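Local coordinates for protein PcyX_EBK42635 (Marine metagenome, PDB 5OWG) that probably reduces biliverdin to phycoerythrobilin by a ferredoxin-dependent four-electron reaction, as a member of the ferredoxin-dependent bilin reductase family, at residues Asn26-Tyr32 and Arg50-Asn54; His117-Trp122 and Lys179-His183. One frame throughout, in Å; residues are numbered along the deposited sequence.

Two contacts from one bilin reductase chain illustrate how chemistry follows position in a fold. Interaction 1 (26-32 with 50-54) fixes an outermost strand to the antiparallel sheet through backbone hydrogen bonds, with a buried tryptophan packed against a glutamate that also forms a bidentate salt bridge. Interaction 2 (117-122 with 179-183) has no hydrogen bond between its segments; a short helix meets the loop after helix 161-179 through rings, a leucine and a lysine chain. Both are partly buried, each with three buried residues, but they share no segment. Their centres lie about 20 Å apart, and their nearest atoms approach to about 6 Å without touching.

Interaction 1. Residues Asn26-Tyr32 and Arg50-Asn54; sequences NNNLVEY and RTWNN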
loop_
_atom_site.group_PDB
_atom_site.type_symbol
_atom_site.label_atom_id
_atom_site.label_comp_id
_atom_site.label_asym_id
_atom_site.label_seq_id
_atom_site.Cartn_x
_atom_site.Cartn_y
_atom_site.Cartn_z
ATOM N N ASN A 26 1.874 -12.069 -5.881
ATOM C CA ASN A 26 2.817 -13.076 -6.359
ATOM C C ASN A 26 2.490 -13.533 -7.777
ATOM O O ASN A 26 3.393 -13.950 -8.512
ATOM C CB ASN A 26 2.831 -14.279 -5.415
ATOM C CG ASN A 26 3.518 -13.978 -4.096
ATOM O OD1 ASN A 26 4.405 -13.129 -4.023
ATOM N ND2 ASN A 26 3.114 -14.681 -3.046
ATOM N N ASN A 27 1.220 -13.463 -8.178
ATOM C CA ASN A 27 0.804 -13.956 -9.485
ATOM C C ASN A 27 1.002 -12.944 -10.607
ATOM O O ASN A 27 0.934 -13.332 -11.780
ATOM C CB ASN A 27 -0.670 -14.370 -9.450
ATOM C CG ASN A 27 -0.866 -15.798 -8.981
ATOM O OD1 ASN A 27 -0.026 -16.358 -8.275
ATOM N ND2 ASN A 27 -1.981 -16.399 -9.381
ATOM N N ASN A 28 1.235 -11.674 -10.289
ATOM C CA ASN A 28 1.357 -10.627 -11.298
ATOM C C ASN A 28 2.673 -9.872 -11.222
ATOM O O ASN A 28 3.241 -9.527 -12.262
ATOM C CB ASN A 28 0.199 -9.627 -11.160
ATOM C CG ASN A 28 -1.138 -10.225 -11.548
ATOM O OD1 ASN A 28 -1.652 -9.969 -12.636
ATOM N ND2 ASN A 28 -1.709 -11.026 -10.655
ATOM N N LEU A 29 3.171 -9.608 -10.022
ATOM C CA LEU A 29 4.393 -8.850 -9.813
ATOM C C LEU A 29 5.506 -9.785 -9.352
ATOM O O LEU A 29 5.317 -10.996 -9.206
ATOM C CB LEU A 29 4.159 -7.733 -8.793
ATOM C CG LEU A 29 2.970 -6.815 -9.073
ATOM C CD1 LEU A 29 2.661 -5.953 -7.868
ATOM C CD2 LEU A 29 3.254 -5.957 -10.281
ATOM N N VAL A 30 6.682 -9.205 -9.124
ATOM C CA VAL A 30 7.826 -9.923 -8.577
ATOM C C VAL A 30 8.276 -9.202 -7.316
ATOM O O VAL A 30 8.409 -7.973 -7.312
ATOM C CB VAL A 30 8.977 -10.020 -9.591
ATOM C CG1 VAL A 30 10.166 -10.760 -8.986
ATOM C CG2 VAL A 30 8.504 -10.719 -10.851
ATOM N N GLU A 31 8.512 -9.967 -6.257
ATOM C CA GLU A 31 8.970 -9.401 -5.000
ATOM C C GLU A 31 10.452 -9.060 -5.076
ATOM O O GLU A 31 11.240 -9.752 -5.728
ATOM C CB GLU A 31 8.718 -10.377 -3.851
ATOM C CG GLU A 31 9.062 -9.820 -2.484
ATOM C CD GLU A 31 8.527 -10.681 -1.362
ATOM O OE1 GLU A 31 8.113 -11.828 -1.635
ATOM O OE2 GLU A 31 8.512 -10.213 -0.204
ATOM N N TYR A 32 10.827 -7.979 -4.398
ATOM C CA TYR A 32 12.208 -7.526 -4.356
ATOM C C TYR A 32 12.495 -6.960 -2.974
ATOM O O TYR A 32 11.580 -6.623 -2.217
ATOM C CB TYR A 32 12.491 -6.471 -5.435
ATOM C CG TYR A 32 11.835 -5.139 -5.169
ATOM C CD1 TYR A 32 10.506 -4.918 -5.506
ATOM C CD2 TYR A 32 12.544 -4.101 -4.581
ATOM C CE1 TYR A 32 9.902 -3.701 -5.264
ATOM C CE2 TYR A 32 11.950 -2.880 -4.334
ATOM C CZ TYR A 32 10.627 -2.686 -4.677
ATOM O OH TYR A 32 10.028 -1.474 -4.434
ATOM N N ARG A 50 6.877 -5.872 2.780
ATOM C CA ARG A 50 7.224 -6.579 1.558
ATOM C C ARG A 50 6.875 -5.708 0.363
ATOM O O ARG A 50 5.850 -5.020 0.371
ATOM C CB ARG A 50 6.479 -7.914 1.478
ATOM C CG ARG A 50 6.834 -8.868 2.605
ATOM C CD ARG A 50 5.960 -10.105 2.577
ATOM N NE ARG A 50 6.252 -10.954 1.427
ATOM C CZ ARG A 50 5.526 -12.009 1.072
ATOM N NH1 ARG A 50 4.452 -12.348 1.772
ATOM N NH2 ARG A 50 5.871 -12.723 0.010
ATOM N N THR A 51 7.723 -5.741 -0.664
ATOM C CA THR A 51 7.531 -4.900 -1.834
ATOM C C THR A 51 7.644 -5.725 -3.108
ATOM O O THR A 51 8.496 -6.613 -3.210
ATOM C CB THR A 51 8.548 -3.751 -1.868
ATOM O OG1 THR A 51 9.877 -4.279 -1.768
ATOM C CG2 THR A 51 8.292 -2.781 -0.720
ATOM N N TRP A 52 6.772 -5.426 -4.071
ATOM C CA TRP A 52 6.807 -6.029 -5.394
ATOM C C TRP A 52 6.858 -4.927 -6.443
ATOM O O TRP A 52 6.581 -3.758 -6.160
ATOM C CB TRP A 52 5.576 -6.912 -5.677
ATOM C CG TRP A 52 5.361 -8.077 -4.751
ATOM C CD1 TRP A 52 5.523 -9.401 -5.048
ATOM C CD2 TRP A 52 4.913 -8.025 -3.392
ATOM N NE1 TRP A 52 5.209 -10.174 -3.957
ATOM C CE2 TRP A 52 4.833 -9.353 -2.926
ATOM C CE3 TRP A 52 4.575 -6.984 -2.521
ATOM C CZ2 TRP A 52 4.432 -9.667 -1.629
ATOM C CZ3 TRP A 52 4.177 -7.298 -1.234
ATOM C CH2 TRP A 52 4.110 -8.628 -0.800
ATOM N N ASN A 53 7.210 -5.311 -7.666
ATOM C CA ASN A 53 7.083 -4.410 -8.801
ATOM C C ASN A 53 7.082 -5.228 -10.084
ATOM O O ASN A 53 7.473 -6.398 -10.100
ATOM C CB ASN A 53 8.208 -3.369 -8.829
ATOM C CG ASN A 53 9.587 -3.995 -8.946
ATOM O OD1 ASN A 53 9.747 -5.092 -9.481
ATOM N ND2 ASN A 53 10.595 -3.293 -8.446
ATOM N N ASN A 54 6.626 -4.592 -11.161
ATOM C CA ASN A 54 6.776 -5.147 -12.496
ATOM C C ASN A 54 6.958 -3.988 -13.469
ATOM O O ASN A 54 7.070 -2.826 -13.066
ATOM C CB ASN A 54 5.588 -6.052 -12.867
ATOM C CG ASN A 54 4.312 -5.279 -13.174
ATOM O OD1 ASN A 54 4.292 -4.049 -13.196
ATOM N ND2 ASN A 54 3.230 -6.014 -13.420
HETATM O O HOH W 1 9.918 -7.862 -0.284
#
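Trp-52 and Leu-29 form the tight part of this contact, the pairing of a short edge strand with its neighbour. Val-30 and Asn-53 make an antiparallel hydrogen-bonded pair: Val-30 N donates to Asn-53 O at 3.1 Å, and Asn-53 N donates back to Val-30 O. Next to it, the non-hydrogen-bonded pair Glu-31 and Trp-52 brings the CA atoms of these two residues to 4.0 Å. Here Glu-31 CB lies over the five-membered ring of Trp-52, 3.8 Å from its centroid, a CH-pi contact. Leu-29 CB packs against Trp-52 CB at 3.5 Å, the two side chains crossing at about a right angle. At the edge of the indole, NE1 of Trp-52 donates to Asn-26 OD1 (3.1 Å), a little out of the ring plane, which ties the indole to the last turn of helix 14-28.

Toward solvent the chemistry becomes polar. Glu-31 CG stands anti to its own nitrogen (chi1 -175°) and the chain runs on extended, carrying the carboxylate to Arg-50. That arginine grips it side-on, NE to OE2 of Glu-31 and NH2 to OE1 of Glu-31, each 2.9 Å and nearly straight. Both oxygens are met on their syn sides, with carboxylate and guanidinium planes 34° apart. A water joins Glu-31 OE2, Tyr-32 O and Thr-51 N.

On the other sheet face the Tyr-32 ring is sandwiched, OG1 of the buried Thr-51 over its centre and Asn-53 ND2 over the opposite face, toward the rim, its amide nearly parallel to the ring.

The strand 30-32 is outermost in the sheet; strand 47-53 pairs on its other side with strand 57-67, where Trp-52 bonds through its backbone to Ala-60 and touches Leu-62, while Leu-25 of helix 14-28 also touches the Trp-52 side chain.

Interaction 2. Residues His117-Trp122 and Lys179-His183; sequences HPLTKW and KIRNH
With chi1 at -154°, His-117 swings its CG roughly opposite the backbone nitrogen, while His-183 holds its own CG beside the nitrogen (chi1 -64°); these torsions turn the two imidazoles toward each other across the gap between the segments, and they meet edge-to-face. CE1 of His-117 sits over the centre of the His-183 ring, the centroids 4.2 Å apart and the planes at 53°. The closest atoms are His-117 CE1 and His-183 ND1, at 3.2 Å. No hydrogen bond links the two rings; instead both turn a nitrogen to the same carboxylate, His-117 NE2 to Glu-186 OE2 and His-183 ND1 to Glu-186 OE1. Sharing that carboxylate is consistent with both rings being held in rotation. The remaining nitrogen of His-117, ND1, accepts a weak bond from Leu-119 N (3.4 Å), so the residue serves as N-cap of helix 118-121. Pro-118, in the first turn of that helix, brings CG to the edge of the His-183 ring.

At the other end of the contact an aliphatic chain provides the packing. Lys-179 stays extended as far as CE, laying CB and CD against Leu-119 CD1, with CB 3.5 Å from that methyl. Its CE then lies over one face of Trp-122, 3.6 Å from the centroid of the five-membered ring, and NZ follows at 4.5 Å as a cation-pi partner. Leu-119 uses its second methyl, CD2, to reach Ile-180 CD1 at 4.0 Å, so that Leu-119 packs between the histidine pair and the Lys-179/Trp-122 pair.

The contact joins short helix 118-121, which comes after strand 104-110, to the end of helix 161-179 and the loop leading to helix 189-204; Tyr-176 and Asn-175 of helix 161-179 touch Leu-119 and Trp-122 respectively.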
loop_
_atom_site.group_PDB
_atom_site.type_symbol
_atom_site.label_atom_id
_atom_site.label_comp_id
_atom_site.label_asym_id
_atom_site.label_seq_id
_atom_site.Cartn_x
_atom_site.Cartn_y
_atom_site.Cartn_z
ATOM N N HIS A 117 -8.993 10.507 -14.908
ATOM C CA HIS A 117 -8.369 9.295 -15.400
ATOM C C HIS A 117 -9.416 8.194 -15.472
ATOM O O HIS A 117 -10.220 8.057 -14.538
ATOM C CB HIS A 117 -7.212 8.854 -14.500
ATOM C CG HIS A 117 -6.175 8.044 -15.210
ATOM N ND1 HIS A 117 -6.299 6.685 -15.412
ATOM C CD2 HIS A 117 -4.999 8.403 -15.774
ATOM C CE1 HIS A 117 -5.240 6.243 -16.067
ATOM N NE2 HIS A 117 -4.437 7.266 -16.300
ATOM N N PRO A 118 -9.442 7.401 -16.551
ATOM C CA PRO A 118 -10.474 6.353 -16.650
ATOM C C PRO A 118 -10.442 5.346 -15.513
ATOM O O PRO A 118 -11.506 4.917 -15.049
ATOM C CB PRO A 118 -10.167 5.692 -18.004
ATOM C CG PRO A 118 -9.442 6.726 -18.781
ATOM C CD PRO A 118 -8.647 7.512 -17.787
ATOM N N LEU A 119 -9.254 4.946 -15.050
ATOM C CA LEU A 119 -9.178 3.877 -14.058
ATOM C C LEU A 119 -9.793 4.292 -12.726
ATOM O O LEU A 119 -10.261 3.434 -11.970
ATOM C CB LEU A 119 -7.725 3.440 -13.862
ATOM C CG LEU A 119 -7.493 2.278 -12.889
ATOM C CD1 LEU A 119 -8.350 1.074 -13.248
ATOM C CD2 LEU A 119 -6.024 1.889 -12.870
ATOM N N THR A 120 -9.797 5.591 -12.415
ATOM C CA THR A 120 -10.484 6.066 -11.218
ATOM C C THR A 120 -11.995 5.965 -11.387
ATOM O O THR A 120 -12.686 5.353 -10.564
ATOM C CB THR A 120 -10.083 7.511 -10.914
ATOM O OG1 THR A 120 -8.658 7.614 -10.820
ATOM C CG2 THR A 120 -10.713 7.974 -9.600
ATOM N N LYS A 121 -12.524 6.582 -12.447
ATOM C CA LYS A 121 -13.956 6.537 -12.725
ATOM C C LYS A 121 -14.488 5.115 -12.604
ATOM O O LYS A 121 -15.531 4.876 -11.985
ATOM C CB LYS A 121 -14.230 7.104 -14.118
ATOM C CG LYS A 121 -13.605 8.472 -14.351
ATOM C CD LYS A 121 -14.064 9.094 -15.655
ATOM C CE LYS A 121 -15.353 9.877 -15.481
ATOM N NZ LYS A 121 -16.365 9.520 -16.509
ATOM N N TRP A 122 -13.783 4.154 -13.197
ATOM C CA TRP A 122 -14.028 2.759 -12.872
ATOM C C TRP A 122 -13.660 2.516 -11.416
ATOM O O TRP A 122 -12.540 2.807 -10.989
ATOM C CB TRP A 122 -13.218 1.838 -13.784
ATOM C CG TRP A 122 -13.395 0.391 -13.448
ATOM C CD1 TRP A 122 -14.240 -0.493 -14.050
ATOM C CD2 TRP A 122 -12.717 -0.340 -12.419
ATOM N NE1 TRP A 122 -14.129 -1.730 -13.462
ATOM C CE2 TRP A 122 -13.202 -1.661 -12.456
ATOM C CE3 TRP A 122 -11.748 -0.004 -11.468
ATOM C CZ2 TRP A 122 -12.747 -2.647 -11.584
ATOM C CZ3 TRP A 122 -11.300 -0.981 -10.603
ATOM C CH2 TRP A 122 -11.799 -2.286 -10.665
ATOM N N LYS A 179 -5.790 -3.209 -15.362
ATOM C CA LYS A 179 -6.123 -2.029 -16.153
ATOM C C LYS A 179 -4.997 -1.003 -16.178
ATOM O O LYS A 179 -4.880 -0.251 -17.152
ATOM C CB LYS A 179 -7.400 -1.385 -15.616
ATOM C CG LYS A 179 -8.626 -2.280 -15.712
ATOM C CD LYS A 179 -9.848 -1.631 -15.082
ATOM C CE LYS A 179 -11.081 -2.514 -15.209
ATOM N NZ LYS A 179 -11.451 -2.777 -16.628
ATOM N N ILE A 180 -4.165 -0.947 -15.135
ATOM C CA ILE A 180 -3.086 0.037 -15.114
ATOM C C ILE A 180 -2.148 -0.174 -16.294
ATOM O O ILE A 180 -1.526 0.778 -16.782
ATOM C CB ILE A 180 -2.329 -0.024 -13.769
ATOM C CG1 ILE A 180 -1.375 1.165 -13.625
ATOM C CG2 ILE A 180 -1.538 -1.321 -13.643
ATOM C CD1 ILE A 180 -2.071 2.509 -13.460
ATOM N N ARG A 181 -2.035 -1.413 -16.776
ATOM C CA ARG A 181 -1.169 -1.695 -17.917
ATOM C C ARG A 181 -1.556 -0.853 -19.127
ATOM O O ARG A 181 -0.691 -0.438 -19.907
ATOM C CB ARG A 181 -1.231 -3.184 -18.262
ATOM C CG ARG A 181 -0.737 -4.102 -17.154
ATOM C CD ARG A 181 -1.512 -5.412 -17.110
ATOM N NE ARG A 181 -1.320 -6.223 -18.308
ATOM C CZ ARG A 181 -2.074 -7.272 -18.630
ATOM N NH1 ARG A 181 -3.084 -7.635 -17.850
ATOM N NH2 ARG A 181 -1.824 -7.955 -19.738
ATOM N N ASN A 182 -2.852 -0.580 -19.292
ATOM C CA ASN A 182 -3.357 0.105 -20.479
ATOM C C ASN A 182 -2.986 1.580 -20.531
ATOM O O ASN A 182 -3.435 2.275 -21.451
ATOM C CB ASN A 182 -4.879 -0.020 -20.547
ATOM C CG ASN A 182 -5.337 -1.445 -20.764
ATOM O OD1 ASN A 182 -4.804 -2.160 -21.610
ATOM N ND2 ASN A 182 -6.335 -1.866 -19.994
ATOM N N HIS A 183 -2.196 2.080 -19.581
ATOM C CA HIS A 183 -1.893 3.503 -19.488
ATOM C C HIS A 183 -0.393 3.773 -19.510
ATOM O O HIS A 183 0.050 4.852 -19.101
ATOM C CB HIS A 183 -2.535 4.076 -18.227
ATOM C CG HIS A 183 -4.030 4.011 -18.243
ATOM N ND1 HIS A 183 -4.807 4.932 -18.912
ATOM C CD2 HIS A 183 -4.889 3.121 -17.694
ATOM C CE1 HIS A 183 -6.083 4.618 -18.764
ATOM N NE2 HIS A 183 -6.160 3.524 -18.030
#